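Local coordinates for protein inositol dehydrogenase (Lactobacillus casei, PDB 4MKX) that probably oxidises scyllo-inositol with NAD as cofactor, as a dehydrogenase of the Gfo/Idh/MocA family, at residues M140-D144 / V324-D330; Y147-K151 / V202-F206. The contacts are given in a common frame with arbitrary orientation. Residues are numbered along the deposited sequence.

Interaction 1: M140-D144 / V324-D330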
ATOM      1  N   MET A 140     -22.920  -9.677  11.253  1.00  8.39           N
ATOM      2  CA  MET A 140     -22.957  -8.742  10.136  1.00  9.23           C
ATOM      3  C   MET A 140     -21.785  -8.876   9.169  1.00  8.57           C
ATOM      4  O   MET A 140     -21.885  -8.433   8.027  1.00  9.22           O
ATOM      5  CB  MET A 140     -23.094  -7.292  10.620  1.00 10.49           C
ATOM      6  CG  MET A 140     -21.824  -6.644  11.161  1.00 12.60           C
ATOM      7  SD  MET A 140     -21.289  -7.355  12.728  1.00 15.10           S
ATOM      8  CE  MET A 140     -19.916  -6.296  13.136  1.00 17.78           C
ATOM      9  N   ARG A 141     -20.692  -9.500   9.588  1.00  8.89           N
ATOM     10  CA  ARG A 141     -19.555  -9.629   8.678  1.00  7.83           C
ATOM     11  C   ARG A 141     -19.917 -10.471   7.462  1.00  9.15           C
ATOM     12  O   ARG A 141     -19.364 -10.288   6.384  1.00  8.82           O
ATOM     13  CB  ARG A 141     -18.342 -10.209   9.395  1.00  8.19           C
ATOM     14  CG  ARG A 141     -17.839  -9.310  10.505  1.00  9.97           C
ATOM     15  CD  ARG A 141     -16.492  -9.788  10.970  1.00 11.66           C
ATOM     16  NE  ARG A 141     -16.128  -9.161  12.229  1.00  9.41           N
ATOM     17  CZ  ARG A 141     -15.050  -9.495  12.931  1.00 10.50           C
ATOM     18  NH1 ARG A 141     -14.238 -10.438  12.478  1.00 11.88           N
ATOM     19  NH2 ARG A 141     -14.806  -8.892  14.090  1.00 13.75           N
ATOM     20  N   ARG A 142     -20.902 -11.353   7.610  1.00 11.93           N
ATOM     21  CA  ARG A 142     -21.368 -12.112   6.459  1.00 12.75           C
ATOM     22  C   ARG A 142     -22.002 -11.230   5.391  1.00 12.12           C
ATOM     23  O   ARG A 142     -22.165 -11.669   4.253  1.00 15.58           O
ATOM     24  CB  ARG A 142     -22.366 -13.190   6.882  1.00 11.13           C
ATOM     25  CG  ARG A 142     -21.774 -14.222   7.827  1.00 12.86           C
ATOM     26  CD  ARG A 142     -22.688 -15.411   7.867  1.00 16.98           C
ATOM     27  NE  ARG A 142     -22.323 -16.371   8.895  1.00 15.18           N
ATOM     28  CZ  ARG A 142     -22.750 -17.625   8.888  1.00 19.77           C
ATOM     29  NH1 ARG A 142     -23.537 -18.030   7.904  1.00 21.54           N
ATOM     30  NH2 ARG A 142     -22.384 -18.467   9.847  1.00 19.82           N
ATOM     31  N   PHE A 143     -22.359  -9.995   5.748  1.00  9.79           N
ATOM     32  CA  PHE A 143     -22.954  -9.071   4.781  1.00 10.04           C
ATOM     33  C   PHE A 143     -22.024  -7.963   4.332  1.00 10.96           C
ATOM     34  O   PHE A 143     -22.395  -7.129   3.512  1.00 12.31           O
ATOM     35  CB  PHE A 143     -24.236  -8.470   5.359  1.00  9.69           C
ATOM     36  CG  PHE A 143     -25.314  -9.483   5.544  1.00  9.96           C
ATOM     37  CD1 PHE A 143     -25.390 -10.217   6.713  1.00 13.98           C
ATOM     38  CD2 PHE A 143     -26.227  -9.725   4.530  1.00 15.76           C
ATOM     39  CE1 PHE A 143     -26.378 -11.168   6.882  1.00 17.07           C
ATOM     40  CE2 PHE A 143     -27.212 -10.677   4.695  1.00 17.61           C
ATOM     41  CZ  PHE A 143     -27.281 -11.395   5.869  1.00 14.94           C
ATOM     42  N   ASP A 144     -20.803  -7.972   4.844  1.00  8.68           N
ATOM     43  CA  ASP A 144     -19.839  -6.938   4.503  1.00  8.08           C
ATOM     44  C   ASP A 144     -19.281  -7.192   3.108  1.00 10.10           C
ATOM     45  O   ASP A 144     -18.950  -8.334   2.780  1.00 10.82           O
ATOM     46  CB  ASP A 144     -18.693  -6.972   5.522  1.00  7.98           C
ATOM     47  CG  ASP A 144     -17.588  -6.014   5.178  1.00  8.70           C
ATOM     48  OD1 ASP A 144     -17.776  -4.787   5.335  1.00 11.94           O
ATOM     49  OD2 ASP A 144     -16.510  -6.472   4.757  1.00  9.91           O
ATOM     50  N   VAL A 324     -32.299 -16.839   5.193  1.00 34.14           N
ATOM     51  CA  VAL A 324     -31.034 -16.137   5.000  1.00 29.20           C
ATOM     52  C   VAL A 324     -29.838 -17.063   5.244  1.00 27.30           C
ATOM     53  O   VAL A 324     -28.761 -16.880   4.667  1.00 31.37           O
ATOM     54  CB  VAL A 324     -30.990 -14.866   5.892  1.00 27.73           C
ATOM     55  CG1 VAL A 324     -29.579 -14.350   6.080  1.00 23.46           C
ATOM     56  CG2 VAL A 324     -31.887 -13.777   5.302  1.00 24.80           C
ATOM     57  N   GLY A 325     -30.030 -18.070   6.086  1.00 26.12           N
ATOM     58  CA  GLY A 325     -29.008 -19.089   6.262  1.00 28.55           C
ATOM     59  C   GLY A 325     -28.115 -18.911   7.476  1.00 28.92           C
ATOM     60  O   GLY A 325     -27.079 -19.566   7.593  1.00 29.76           O
ATOM     61  N   ILE A 326     -28.509 -18.018   8.377  1.00 25.44           N
ATOM     62  CA  ILE A 326     -27.816 -17.863   9.647  1.00 22.92           C
ATOM     63  C   ILE A 326     -28.717 -18.418  10.745  1.00 24.54           C
ATOM     64  O   ILE A 326     -29.760 -17.837  11.063  1.00 25.36           O
ATOM     65  CB  ILE A 326     -27.478 -16.390   9.932  1.00 21.80           C
ATOM     66  CG1 ILE A 326     -26.669 -15.799   8.776  1.00 22.49           C
ATOM     67  CG2 ILE A 326     -26.704 -16.264  11.235  1.00 23.61           C
ATOM     68  CD1 ILE A 326     -26.443 -14.304   8.886  1.00 21.77           C
ATOM     69  N   THR A 327     -28.318 -19.546  11.322  1.00 16.70           N
ATOM     70  CA  THR A 327     -29.216 -20.306  12.193  1.00 19.13           C
ATOM     71  C   THR A 327     -28.898 -20.198  13.671  1.00 21.99           C
ATOM     72  O   THR A 327     -27.865 -19.656  14.065  1.00 17.49           O
ATOM     73  CB  THR A 327     -29.198 -21.796  11.823  1.00 22.55           C
ATOM     74  OG1 THR A 327     -27.923 -22.353  12.165  1.00 25.55           O
ATOM     75  CG2 THR A 327     -29.431 -21.960  10.343  1.00 24.55           C
ATOM     76  N   ALA A 328     -29.790 -20.741  14.489  1.00 17.70           N
ATOM     77  CA  ALA A 328     -29.576 -20.812  15.921  1.00 16.76           C
ATOM     78  C   ALA A 328     -28.333 -21.643  16.198  1.00 16.17           C
ATOM     79  O   ALA A 328     -27.662 -21.431  17.202  1.00 17.19           O
ATOM     80  CB  ALA A 328     -30.777 -21.427  16.602  1.00 18.56           C
ATOM     81  N   GLU A 329     -28.041 -22.582  15.304  1.00 16.32           N
ATOM     82  CA  GLU A 329     -26.876 -23.449  15.456  1.00 19.37           C
ATOM     83  C   GLU A 329     -25.585 -22.666  15.265  1.00 16.11           C
ATOM     84  O   GLU A 329     -24.593 -22.933  15.936  1.00 18.00           O
ATOM     85  CB  GLU A 329     -26.918 -24.608  14.456  1.00 20.32           C
ATOM     86  CG  GLU A 329     -25.731 -25.585  14.570  1.00 22.19           C
ATOM     87  CD  GLU A 329     -25.781 -26.442  15.827  1.00 26.80           C
ATOM     88  OE1 GLU A 329     -26.865 -26.551  16.433  1.00 27.44           O
ATOM     89  OE2 GLU A 329     -24.738 -27.010  16.214  1.00 31.24           O
ATOM     90  N   ASP A 330     -25.587 -21.716  14.336  1.00 16.85           N
ATOM     91  CA  ASP A 330     -24.423 -20.846  14.186  1.00 15.79           C
ATOM     92  C   ASP A 330     -24.237 -20.066  15.476  1.00 14.31           C
ATOM     93  O   ASP A 330     -23.114 -19.819  15.917  1.00 15.27           O
ATOM     94  CB  ASP A 330     -24.616 -19.894  13.006  1.00 16.06           C
ATOM     95  CG  ASP A 330     -24.613 -20.613  11.678  1.00 19.78           C
ATOM     96  OD1 ASP A 330     -23.765 -21.504  11.491  1.00 19.96           O
ATOM     97  OD2 ASP A 330     -25.457 -20.296  10.813  1.00 23.42           O
TER
HETATM   98  O   HOH W   1     -22.529 -21.431   9.089  1.00 32.43           O

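Interaction 2: Y147-K151 / V202-F206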
ATOM      1  N   TYR A 147     -15.735  -8.967   3.002  1.00  8.62           N
ATOM      2  CA  TYR A 147     -15.838 -10.364   3.413  1.00  7.91           C
ATOM      3  C   TYR A 147     -16.543 -11.203   2.351  1.00 10.59           C
ATOM      4  O   TYR A 147     -16.122 -12.331   2.083  1.00 10.38           O
ATOM      5  CB  TYR A 147     -16.560 -10.514   4.762  1.00  8.58           C
ATOM      6  CG  TYR A 147     -15.634 -10.307   5.946  1.00  9.26           C
ATOM      7  CD1 TYR A 147     -14.844 -11.341   6.429  1.00 10.64           C
ATOM      8  CD2 TYR A 147     -15.519  -9.058   6.547  1.00  9.94           C
ATOM      9  CE1 TYR A 147     -13.983 -11.145   7.499  1.00 10.74           C
ATOM     10  CE2 TYR A 147     -14.654  -8.850   7.603  1.00  8.54           C
ATOM     11  CZ  TYR A 147     -13.891  -9.896   8.084  1.00 10.39           C
ATOM     12  OH  TYR A 147     -13.025  -9.694   9.148  1.00 11.15           O
ATOM     13  N   ARG A 148     -17.601 -10.659   1.756  0.84  8.27           N
ATOM     14  CA  ARG A 148     -18.330 -11.375   0.707  0.84 11.30           C
ATOM     15  C   ARG A 148     -17.476 -11.589  -0.531  0.84 10.50           C
ATOM     16  O   ARG A 148     -17.539 -12.651  -1.149  0.84 12.43           O
ATOM     17  CB  ARG A 148     -19.644 -10.665   0.342  0.84 10.88           C
ATOM     18  CG  ARG A 148     -20.736 -10.910   1.373  0.84 14.23           C
ATOM     19  CD  ARG A 148     -22.122 -10.415   0.912  0.84 17.71           C
ATOM     20  NE  ARG A 148     -22.148  -8.971   0.676  0.84 26.91           N
ATOM     21  CZ  ARG A 148     -23.229  -8.196   0.781  0.84 24.52           C
ATOM     22  NH1 ARG A 148     -24.405  -8.706   1.132  0.84 23.84           N
ATOM     23  NH2 ARG A 148     -23.136  -6.897   0.540  0.84 25.10           N
ATOM     24  N   TYR A 149     -16.668 -10.592  -0.883  1.00 10.58           N
ATOM     25  CA  TYR A 149     -15.772 -10.707  -2.028  1.00 11.52           C
ATOM     26  C   TYR A 149     -14.764 -11.829  -1.802  1.00 12.75           C
ATOM     27  O   TYR A 149     -14.479 -12.616  -2.709  1.00 13.40           O
ATOM     28  CB  TYR A 149     -15.057  -9.363  -2.299  1.00 11.04           C
ATOM     29  CG  TYR A 149     -14.118  -9.386  -3.491  1.00 11.51           C
ATOM     30  CD1 TYR A 149     -14.583  -9.120  -4.775  1.00 15.73           C
ATOM     31  CD2 TYR A 149     -12.767  -9.664  -3.325  1.00 11.40           C
ATOM     32  CE1 TYR A 149     -13.719  -9.146  -5.864  1.00 18.26           C
ATOM     33  CE2 TYR A 149     -11.900  -9.690  -4.401  1.00 15.36           C
ATOM     34  CZ  TYR A 149     -12.384  -9.426  -5.667  1.00 16.51           C
ATOM     35  OH  TYR A 149     -11.514  -9.455  -6.736  1.00 20.16           O
ATOM     36  N   ALA A 150     -14.216 -11.910  -0.591  1.00  9.34           N
ATOM     37  CA  ALA A 150     -13.263 -12.969  -0.257  1.00 10.04           C
ATOM     38  C   ALA A 150     -13.928 -14.336  -0.250  1.00 12.04           C
ATOM     39  O   ALA A 150     -13.332 -15.322  -0.682  1.00 13.06           O
ATOM     40  CB  ALA A 150     -12.605 -12.699   1.090  1.00 11.99           C
ATOM     41  N   LYS A 151     -15.152 -14.403   0.267  1.00 11.85           N
ATOM     42  CA  LYS A 151     -15.889 -15.657   0.299  1.00 15.43           C
ATOM     43  C   LYS A 151     -16.105 -16.167  -1.124  1.00 14.36           C
ATOM     44  O   LYS A 151     -15.989 -17.364  -1.396  1.00 19.71           O
ATOM     45  CB  LYS A 151     -17.237 -15.441   0.987  1.00 13.83           C
ATOM     46  CG  LYS A 151     -18.075 -16.708   1.153  1.00 19.28           C
ATOM     47  CD  LYS A 151     -17.381 -17.715   2.049  1.00 18.46           C
ATOM     48  CE  LYS A 151     -18.380 -18.747   2.619  1.00 22.41           C
ATOM     49  NZ  LYS A 151     -19.182 -19.389   1.541  1.00 28.01           N
ATOM     50  N   VAL A 202     -16.824 -16.234  11.445  1.00 10.52           N
ATOM     51  CA  VAL A 202     -16.112 -16.119  10.185  1.00 10.61           C
ATOM     52  C   VAL A 202     -15.347 -17.402   9.843  1.00 10.82           C
ATOM     53  O   VAL A 202     -15.370 -17.854   8.704  1.00 11.63           O
ATOM     54  CB  VAL A 202     -15.148 -14.890  10.195  1.00 13.47           C
ATOM     55  CG1 VAL A 202     -13.947 -15.115   9.312  1.00 16.25           C
ATOM     56  CG2 VAL A 202     -15.897 -13.632   9.790  1.00 13.63           C
ATOM     57  N   ILE A 203     -14.700 -17.987  10.838  1.00 11.15           N
ATOM     58  CA  ILE A 203     -13.957 -19.223  10.637  1.00 14.61           C
ATOM     59  C   ILE A 203     -14.891 -20.354  10.180  1.00 13.97           C
ATOM     60  O   ILE A 203     -14.631 -21.028   9.165  1.00 15.46           O
ATOM     61  CB  ILE A 203     -13.182 -19.576  11.906  1.00 12.88           C
ATOM     62  CG1 ILE A 203     -12.005 -18.607  12.048  1.00 14.70           C
ATOM     63  CG2 ILE A 203     -12.656 -21.007  11.853  1.00 14.33           C
ATOM     64  CD1 ILE A 203     -11.480 -18.480  13.457  1.00 15.89           C
ATOM     65  N   ARG A 204     -16.012 -20.509  10.879  1.00 14.90           N
ATOM     66  CA  ARG A 204     -16.981 -21.540  10.526  1.00 15.74           C
ATOM     67  C   ARG A 204     -17.594 -21.286   9.158  1.00 16.88           C
ATOM     68  O   ARG A 204     -17.766 -22.210   8.365  1.00 18.07           O
ATOM     69  CB  ARG A 204     -18.074 -21.646  11.599  1.00 17.28           C
ATOM     70  CG  ARG A 204     -17.557 -22.052  12.990  1.00 17.13           C
ATOM     71  CD  ARG A 204     -18.688 -22.186  14.009  1.00 20.55           C
ATOM     72  NE  ARG A 204     -19.614 -23.246  13.624  1.00 19.40           N
ATOM     73  CZ  ARG A 204     -20.827 -23.031  13.121  1.00 22.06           C
ATOM     74  NH1 ARG A 204     -21.274 -21.789  12.949  1.00 18.13           N
ATOM     75  NH2 ARG A 204     -21.589 -24.058  12.783  1.00 23.44           N
ATOM     76  N   TRP A 205     -17.904 -20.020   8.878  1.00 13.55           N
ATOM     77  CA  TRP A 205     -18.521 -19.623   7.622  1.00 16.17           C
ATOM     78  C   TRP A 205     -17.615 -19.935   6.435  1.00 15.41           C
ATOM     79  O   TRP A 205     -18.054 -20.527   5.445  1.00 18.62           O
ATOM     80  CB  TRP A 205     -18.875 -18.123   7.675  1.00 14.80           C
ATOM     81  CG  TRP A 205     -19.529 -17.542   6.463  1.00 16.29           C
ATOM     82  CD1 TRP A 205     -20.579 -18.066   5.761  1.00 20.25           C
ATOM     83  CD2 TRP A 205     -19.215 -16.289   5.838  1.00 14.29           C
ATOM     84  NE1 TRP A 205     -20.919 -17.226   4.724  1.00 20.78           N
ATOM     85  CE2 TRP A 205     -20.104 -16.127   4.753  1.00 18.08           C
ATOM     86  CE3 TRP A 205     -18.273 -15.292   6.091  1.00 18.31           C
ATOM     87  CZ2 TRP A 205     -20.063 -15.010   3.911  1.00 17.69           C
ATOM     88  CZ3 TRP A 205     -18.233 -14.184   5.254  1.00 19.86           C
ATOM     89  CH2 TRP A 205     -19.130 -14.052   4.180  1.00 16.40           C
ATOM     90  N   PHE A 206     -16.341 -19.560   6.534  1.00 14.10           N
ATOM     91  CA  PHE A 206     -15.426 -19.757   5.411  1.00 15.62           C
ATOM     92  C   PHE A 206     -15.075 -21.222   5.169  1.00 16.97           C
ATOM     93  O   PHE A 206     -14.919 -21.630   4.023  1.00 18.80           O
ATOM     94  CB  PHE A 206     -14.133 -18.946   5.604  1.00 13.34           C
ATOM     95  CG  PHE A 206     -14.220 -17.547   5.085  1.00 16.28           C
ATOM     96  CD1 PHE A 206     -13.938 -17.271   3.757  1.00 17.65           C
ATOM     97  CD2 PHE A 206     -14.596 -16.505   5.918  1.00 21.88           C
ATOM     98  CE1 PHE A 206     -14.029 -15.975   3.264  1.00 21.58           C
ATOM     99  CE2 PHE A 206     -14.689 -15.204   5.430  1.00 22.21           C
ATOM    100  CZ  PHE A 206     -14.405 -14.942   4.106  1.00 18.31           C
TER

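Interaction 1: M140-D144 / V324-D330
A capping box opens helix 328-347, and this contact sets it against the 3-10 turn that follows strand 135-137. In the box, Thr327 N donates to Asp330 OD2 (3.0 Å) and Asp330 N donates back to Thr327 OG1 (3.3 Å). Asp330 also faces across to Arg142: the salt bridge from Arg142 NH2 to Asp330 OD2 is long at 3.7 Å, but a water bridges the pair, accepting from Arg142 NH2 at 3.1 Å and donating to Asp330 OD1 at 2.7 Å. Each charge has a stronger partner on helix 197-207, Asp201 for Arg142 and Arg204 for Asp330, so the pair belongs to a wider ionic network. The backbones stay well apart, with Arg142 CA 9.2 Å from Ile326 CA, and the nearly extended arginine spans that gap, bringing its NH1 to 3.9 Å from Ile326 CG1. Beside it, the edge of the Phe143 ring meets two aliphatic side chains: Phe143 CZ lies 3.7 Å from Val324 CG1, and Phe143 CE1 lies 3.7 Å from Ile326 CD1. Between these two, Gly325 turns the chain with a positive phi of 99°, where a side chain would jam against the preceding carbonyl oxygen. The 3-10 turn of 140-143 is closed by hydrogen bonds from Phe143 N to Met140 O (2.8 Å) and from Asp144 N to Arg141 O (3.1 Å), and Asp144 then N-caps helix 145-155. Paired in this way are the exit from the last strand of a Rossmann-type parallel sheet and a capping-box helix start.

Interaction 2: Y147-K151 / V202-F206
Helices 145-155 and 197-207 run side by side here, their segments 147-151 and 202-206 inclined at 34° with axes 11.8 Å apart at closest, and large side chains fill the space between them. Lys151 is the most telling. Its chi1 to chi4 run t, p, t, p, so the chain bends over two aromatic rings: Lys151 CE sits 3.8 Å from the centroid of the five-membered ring of Trp205, and Lys151 CD 4.2 Å from that of the Phe206 ring, both CH-pi contacts over a face. Lys151 CE also comes within 3.4 Å of Trp205 O, while the ammonium group is paired with Asp155. Trp205, whose CA-to-CB bond points toward helix 145-155, has chi1 t, and its CZ3 lies 4.1 Å from Tyr147 CB. Phe206 (chi1 -87°) starts sideways, yet its ring enters the interface: CE1 is 3.5 Å from Lys151 CA, CZ is 4.2 Å from Ala150 CB, and CE2 meets the edge of the Tyr147 ring at CD1, 4.0 Å away. Tyr147, with chi1 m, places CE1 3.9 Å from Val202 CG2, and its hydroxyl hydrogen-bonds Thr263. The pair packs on the mixed sheet: Tyr147, Val202 and Phe206 on strand 260-267, Tyr147 and Ala150 on strand 271-274, while Arg148 touches helix 304-319.

Overall arrangement
Starting from the N terminus, the chain builds the Rossmann-type parallel sheet, leaves its edge strand 135-137 and passes through the 140-144 turn straight into helix 145-155. Interaction 2 closes the shorter loop when helix 197-207 returns to that helix, 50 residues intervening. Much later, after most strands of the mixed sheet and helix 304-319, segment 324-330 comes back to the turn; interaction 1 therefore closes a 179-residue loop with interaction 2 nested inside. Their centres are about 11 Å apart, and a salt bridge from Asp330 OD1 to Arg204 NH1 (2.9 Å) joins them directly. Interaction 1 ties the exit of the parallel sheet to the start of helix 328-347, while interaction 2 joins two helices that pack on the mixed sheet.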